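PDB 1KKO: 3-methylaspartate ammonia-lyase from Citrobacter amalonaticus, which catalyses the reversible, magnesium-dependent anti elimination of ammonia from L-threo-3-methylaspartate to give mesaconate, a step of glutamate degradation. Local coordinates for residues I167-Q172 with M383-G388; D190-A195 with P233-D238. All blocks are in the same frame, centred on the assembly; numbering follows the deposited sequence.

Contact 1 of 2, residues I167-Q172 with M383-G388. With SO4 (sulfate ion), chain C.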
loop_
_atom_site.group_PDB
_atom_site.type_symbol
_atom_site.label_atom_id
_atom_site.label_comp_id
_atom_site.label_asym_id
_atom_site.label_seq_id
_atom_site.Cartn_x
_atom_site.Cartn_y
_atom_site.Cartn_z
ATOM N N ILE A 167 6.707 17.564 5.349
ATOM C CA ILE A 167 6.186 18.141 4.122
ATOM C C ILE A 167 4.679 17.901 4.139
ATOM O O ILE A 167 4.253 16.785 4.454
ATOM C CB ILE A 167 6.766 17.386 2.907
ATOM C CG1 ILE A 167 8.297 17.460 2.850
ATOM C CG2 ILE A 167 6.122 17.872 1.612
ATOM C CD1 ILE A 167 8.851 18.840 2.626
ATOM N N PRO A 168 3.854 18.891 3.788
ATOM C CA PRO A 168 2.414 18.651 3.706
ATOM C C PRO A 168 2.070 17.554 2.706
ATOM O O PRO A 168 2.581 17.578 1.591
ATOM C CB PRO A 168 1.862 20.003 3.253
ATOM C CG PRO A 168 2.867 20.985 3.728
ATOM C CD PRO A 168 4.180 20.304 3.511
ATOM N N LEU A 169 1.201 16.636 3.118
ATOM C CA LEU A 169 0.824 15.488 2.302
ATOM C C LEU A 169 -0.579 15.636 1.740
ATOM O O LEU A 169 -1.485 16.123 2.415
ATOM C CB LEU A 169 0.901 14.195 3.117
ATOM C CG LEU A 169 2.227 13.915 3.813
ATOM C CD1 LEU A 169 2.189 12.556 4.499
ATOM C CD2 LEU A 169 3.362 13.973 2.844
ATOM N N PHE A 170 -0.739 15.141 0.521
ATOM C CA PHE A 170 -1.960 15.280 -0.264
ATOM C C PHE A 170 -2.522 13.911 -0.605
ATOM O O PHE A 170 -1.869 13.124 -1.294
ATOM C CB PHE A 170 -1.618 16.043 -1.549
ATOM C CG PHE A 170 -2.732 16.158 -2.537
ATOM C CD1 PHE A 170 -4.037 16.367 -2.139
ATOM C CD2 PHE A 170 -2.451 16.057 -3.884
ATOM C CE1 PHE A 170 -5.038 16.493 -3.076
ATOM C CE2 PHE A 170 -3.449 16.175 -4.822
ATOM C CZ PHE A 170 -4.741 16.411 -4.415
ATOM N N GLY A 171 -3.731 13.629 -0.132
ATOM C CA GLY A 171 -4.402 12.369 -0.399
ATOM C C GLY A 171 -5.321 12.443 -1.600
ATOM O O GLY A 171 -6.014 13.439 -1.794
ATOM N N GLN A 172 -5.312 11.384 -2.417
ATOM C CA GLN A 172 -6.182 11.297 -3.586
ATOM C C GLN A 172 -7.208 10.185 -3.434
ATOM O O GLN A 172 -6.890 9.064 -3.040
ATOM C CB GLN A 172 -5.395 11.205 -4.900
ATOM C CG GLN A 172 -4.817 9.866 -5.279
ATOM C CD GLN A 172 -4.353 9.838 -6.731
ATOM O OE1 GLN A 172 -5.060 10.329 -7.611
ATOM N NE2 GLN A 172 -3.171 9.273 -6.985
HETATM N N MSE A 383 3.403 17.081 -1.155
HETATM C CA MSE A 383 3.808 15.782 -1.672
HETATM C C MSE A 383 2.616 14.847 -1.719
HETATM O O MSE A 383 1.838 14.761 -0.780
HETATM C CB MSE A 383 4.901 15.169 -0.805
HETATM C CG MSE A 383 5.266 13.750 -1.230
HETATM SE SE MSE A 383 6.930 13.107 -0.468
HETATM C CE MSE A 383 6.610 13.498 1.325
ATOM N N LEU A 384 2.477 14.148 -2.830
ATOM C CA LEU A 384 1.393 13.198 -3.007
ATOM C C LEU A 384 1.537 11.939 -2.156
ATOM O O LEU A 384 2.605 11.320 -2.111
ATOM C CB LEU A 384 1.310 12.780 -4.474
ATOM C CG LEU A 384 0.248 11.737 -4.852
ATOM C CD1 LEU A 384 -1.161 12.302 -4.690
ATOM C CD2 LEU A 384 0.489 11.265 -6.280
ATOM N N ILE A 385 0.440 11.561 -1.502
ATOM C CA ILE A 385 0.346 10.276 -0.819
ATOM C C ILE A 385 0.146 9.213 -1.903
ATOM O O ILE A 385 -0.815 9.240 -2.663
ATOM C CB ILE A 385 -0.798 10.317 0.190
ATOM C CG1 ILE A 385 -0.461 11.299 1.308
ATOM C CG2 ILE A 385 -1.063 8.937 0.747
ATOM C CD1 ILE A 385 -1.623 11.683 2.177
ATOM N N LYS A 386 1.084 8.290 -1.976
ATOM C CA LYS A 386 1.139 7.335 -3.060
ATOM C C LYS A 386 1.932 6.112 -2.614
ATOM O O LYS A 386 2.605 6.155 -1.584
ATOM C CB LYS A 386 1.809 7.998 -4.271
ATOM C CG LYS A 386 3.289 8.272 -4.078
ATOM C CD LYS A 386 3.863 9.124 -5.196
ATOM C CE LYS A 386 5.367 9.133 -5.162
ATOM N NZ LYS A 386 5.976 9.834 -6.337
ATOM N N PRO A 387 1.845 4.997 -3.342
ATOM C CA PRO A 387 1.003 4.809 -4.511
ATOM C C PRO A 387 -0.361 4.276 -4.090
ATOM O O PRO A 387 -0.712 4.326 -2.914
ATOM C CB PRO A 387 1.776 3.734 -5.263
ATOM C CG PRO A 387 2.261 2.859 -4.172
ATOM C CD PRO A 387 2.584 3.774 -3.022
ATOM N N GLY A 388 -1.123 3.789 -5.063
ATOM C CA GLY A 388 -2.406 3.168 -4.803
ATOM C C GLY A 388 -3.589 4.099 -4.780
ATOM O O GLY A 388 -3.455 5.310 -4.637
HETATM S S SO4 C . -2.291 9.410 -11.187
HETATM O O1 SO4 C . -1.249 8.794 -12.047
HETATM O O2 SO4 C . -3.566 9.149 -11.955
HETATM O O3 SO4 C . -2.331 8.756 -9.884
HETATM O O4 SO4 C . -2.143 10.876 -11.015
HETATM O O HOH W 1 -4.836 7.014 -2.792
HETATM O O HOH W 2 -1.744 7.653 -4.990
HETATM O O HOH W 3 -3.490 9.270 -1.777
#
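F170 and I385 meet through a nearly straight backbone bond, I385 N to F170 O at 2.8 Å with 172° at the hydrogen. This pairing of the first and last TIM-barrel strands continues backward with F170 N to M383 O and M383 N to P168 O, both 2.9 Å. On one face of the sheet L169 and M383, a selenomethionine, point the same way, with L169 CD2 3.6 Å from M383 CE; the bend at chi3 (51°) sets that methyl against the leucine, and L169 CB rests on I385 CG1. On the other face L384 CD1 lies 3.6 Å from F170 O and approaches the F170 ring obliquely. Past the paired residues three waters take over: one joins Q172 N to I385 O, one Q172 O to G388 O, and one accepts from Q172 NE2 while donating to I385 O and G388 O. Substrate-binding Q172 gives an NE2 hydrogen bond of 3.1 Å to O3 of a sulfate ion, probably from the crystallisation liquor, in a site lined by K331, the proton acceptor, and substrate-binding T360 and C361. Outward, L169 and M383 pack on helix 392-410, M383 also touches helix 365-378, and F170 lies against strand 191-194.

Contact 2 of 2, residues D190-A195 with P233-D238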
loop_
_atom_site.group_PDB
_atom_site.type_symbol
_atom_site.label_atom_id
_atom_site.label_comp_id
_atom_site.label_asym_id
_atom_site.label_seq_id
_atom_site.Cartn_x
_atom_site.Cartn_y
_atom_site.Cartn_z
ATOM N N ASP A 190 -3.179 16.491 5.510
ATOM C CA ASP A 190 -2.935 17.928 5.359
ATOM C C ASP A 190 -3.663 18.567 4.181
ATOM O O ASP A 190 -4.084 19.721 4.266
ATOM C CB ASP A 190 -1.445 18.212 5.172
ATOM C CG ASP A 190 -0.574 17.578 6.232
ATOM O OD1 ASP A 190 -0.812 17.807 7.438
ATOM O OD2 ASP A 190 0.393 16.857 5.931
ATOM N N VAL A 191 -3.760 17.843 3.068
ATOM C CA VAL A 191 -4.324 18.360 1.833
ATOM C C VAL A 191 -5.180 17.253 1.222
ATOM O O VAL A 191 -4.767 16.091 1.213
ATOM C CB VAL A 191 -3.213 18.765 0.846
ATOM C CG1 VAL A 191 -3.814 19.494 -0.360
ATOM C CG2 VAL A 191 -2.149 19.629 1.528
ATOM N N LEU A 192 -6.339 17.596 0.673
ATOM C CA LEU A 192 -7.253 16.576 0.189
ATOM C C LEU A 192 -8.263 17.220 -0.731
ATOM O O LEU A 192 -8.440 18.438 -0.678
ATOM C CB LEU A 192 -7.971 15.909 1.370
ATOM C CG LEU A 192 -9.034 16.719 2.113
ATOM C CD1 LEU A 192 -9.882 15.793 2.971
ATOM C CD2 LEU A 192 -8.448 17.855 2.944
ATOM N N PRO A 193 -9.012 16.437 -1.503
ATOM C CA PRO A 193 -8.938 14.985 -1.650
ATOM C C PRO A 193 -8.744 14.539 -3.101
ATOM O O PRO A 193 -8.952 13.355 -3.388
ATOM C CB PRO A 193 -10.348 14.592 -1.254
ATOM C CG PRO A 193 -11.162 15.662 -2.000
ATOM C CD PRO A 193 -10.289 16.919 -2.044
ATOM N N HIS A 194 -8.374 15.473 -3.978
ATOM C CA HIS A 194 -8.222 15.256 -5.414
ATOM C C HIS A 194 -9.585 15.134 -6.133
ATOM O O HIS A 194 -9.895 15.951 -7.018
ATOM C CB HIS A 194 -7.274 14.085 -5.705
ATOM C CG HIS A 194 -7.017 13.876 -7.157
ATOM N ND1 HIS A 194 -5.841 14.217 -7.787
ATOM C CD2 HIS A 194 -7.815 13.338 -8.108
ATOM C CE1 HIS A 194 -5.933 13.897 -9.067
ATOM N NE2 HIS A 194 -7.113 13.346 -9.282
ATOM N N ALA A 195 -10.366 14.116 -5.762
ATOM C CA ALA A 195 -11.761 13.938 -6.184
ATOM C C ALA A 195 -12.007 13.509 -7.619
ATOM O O ALA A 195 -13.160 13.317 -8.000
ATOM C CB ALA A 195 -12.574 15.179 -5.853
ATOM N N PRO A 233 -7.328 21.820 6.972
ATOM C CA PRO A 233 -6.586 21.354 5.799
ATOM C C PRO A 233 -6.808 22.212 4.567
ATOM O O PRO A 233 -7.715 23.035 4.500
ATOM C CB PRO A 233 -7.178 19.969 5.558
ATOM C CG PRO A 233 -8.572 20.127 6.011
ATOM C CD PRO A 233 -8.459 20.929 7.278
ATOM N N THR A 234 -5.953 21.992 3.582
ATOM C CA THR A 234 -6.092 22.634 2.281
ATOM C C THR A 234 -6.864 21.727 1.343
ATOM O O THR A 234 -6.691 20.509 1.372
ATOM C CB THR A 234 -4.703 22.919 1.716
ATOM O OG1 THR A 234 -4.132 23.999 2.458
ATOM C CG2 THR A 234 -4.744 23.408 0.272
ATOM N N LEU A 235 -7.725 22.321 0.523
ATOM C CA LEU A 235 -8.486 21.585 -0.477
ATOM C C LEU A 235 -7.775 21.676 -1.817
ATOM O O LEU A 235 -7.343 22.747 -2.232
ATOM C CB LEU A 235 -9.900 22.144 -0.590
ATOM C CG LEU A 235 -10.649 22.285 0.736
ATOM C CD1 LEU A 235 -12.072 22.751 0.455
ATOM C CD2 LEU A 235 -10.630 20.978 1.520
ATOM N N HIS A 236 -7.645 20.540 -2.489
ATOM C CA HIS A 236 -6.944 20.469 -3.768
ATOM C C HIS A 236 -7.742 19.473 -4.592
ATOM O O HIS A 236 -7.867 18.301 -4.231
ATOM C CB HIS A 236 -5.508 20.025 -3.502
ATOM C CG HIS A 236 -4.641 19.842 -4.708
ATOM N ND1 HIS A 236 -3.279 20.029 -4.650
ATOM C CD2 HIS A 236 -4.912 19.416 -5.963
ATOM C CE1 HIS A 236 -2.748 19.726 -5.820
ATOM N NE2 HIS A 236 -3.715 19.346 -6.635
ATOM N N ILE A 237 -8.330 19.969 -5.672
ATOM C CA ILE A 237 -9.200 19.183 -6.527
ATOM C C ILE A 237 -8.695 19.254 -7.957
ATOM O O ILE A 237 -8.372 20.328 -8.450
ATOM C CB ILE A 237 -10.645 19.715 -6.420
ATOM C CG1 ILE A 237 -11.184 19.475 -4.999
ATOM C CG2 ILE A 237 -11.540 19.074 -7.480
ATOM C CD1 ILE A 237 -12.482 20.212 -4.677
ATOM N N ASP A 238 -8.600 18.091 -8.602
ATOM C CA ASP A 238 -8.115 17.972 -9.974
ATOM C C ASP A 238 -9.308 17.792 -10.896
ATOM O O ASP A 238 -10.101 16.844 -10.745
ATOM C CB ASP A 238 -7.185 16.764 -10.092
ATOM C CG ASP A 238 -6.416 16.705 -11.409
ATOM O OD1 ASP A 238 -6.747 17.412 -12.407
ATOM O OD2 ASP A 238 -5.433 15.924 -11.505
#
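The imidazole of H194 carries D238 CB over one face, 3.6 Å from the ring centroid and displaced toward the rim, a CH-pi contact. The two side chains run beside each other in the same direction, in line with both CG atoms being anti to the backbone N (chi1 -176° for H194, -169° for D238), and D238 OD2 lies 3.2 Å from H194 CE1 with the carboxylate plane turned 68° from the ring. H194, the transition-state stabilizer, is hydrogen-bonded through NE2 to Y240 OH, and the magnesium ligand D238 uses OD1 to accept from Y240 N, consistent with Y240 fixing both groups. The H236 ring meets V191 CG1 obliquely, that methyl sitting 3.6 Å from H236 CB. R382 NH1 is hydrogen-bonded to H236 ND1 and E273 OE1 to NE2, and F170 stacks on the ring. Five parallel-strand bonds join the backbones, the last, D238 N to H194 O, at 3.0 Å; the L192-P193 peptide is cis. L192 CD2 touches P233 CB at 3.6 Å. These adjacent second and third barrel strands are linked by a beta-alpha-beta crossover through helix 209-225, which P193 and L235 meet; strand 270-273 flanks strand 234-238, and L192 and P193 pack on helix 179-186.

In the fold
Both contacts belong to the eight-stranded parallel TIM barrel of this enolase-superfamily enzyme, and their centres lie 10 Å apart. Along the chain contact 2 is nested within contact 1, whose segments are the first and last barrel strands; contact 2 pairs the second with the third. Contact 1 thus closes the barrel between strands 169-170 and 382-384. The first strand, with the second and the turn before it, connects the two contacts: G171 N lies 3.0 Å from V191 O and L169 N 2.9 Å from D190 OD2, both probable hydrogen bonds. At the C-terminal ends of these strands, substrate-binding Q172, H194 and the magnesium ligand D238 contribute to one active site.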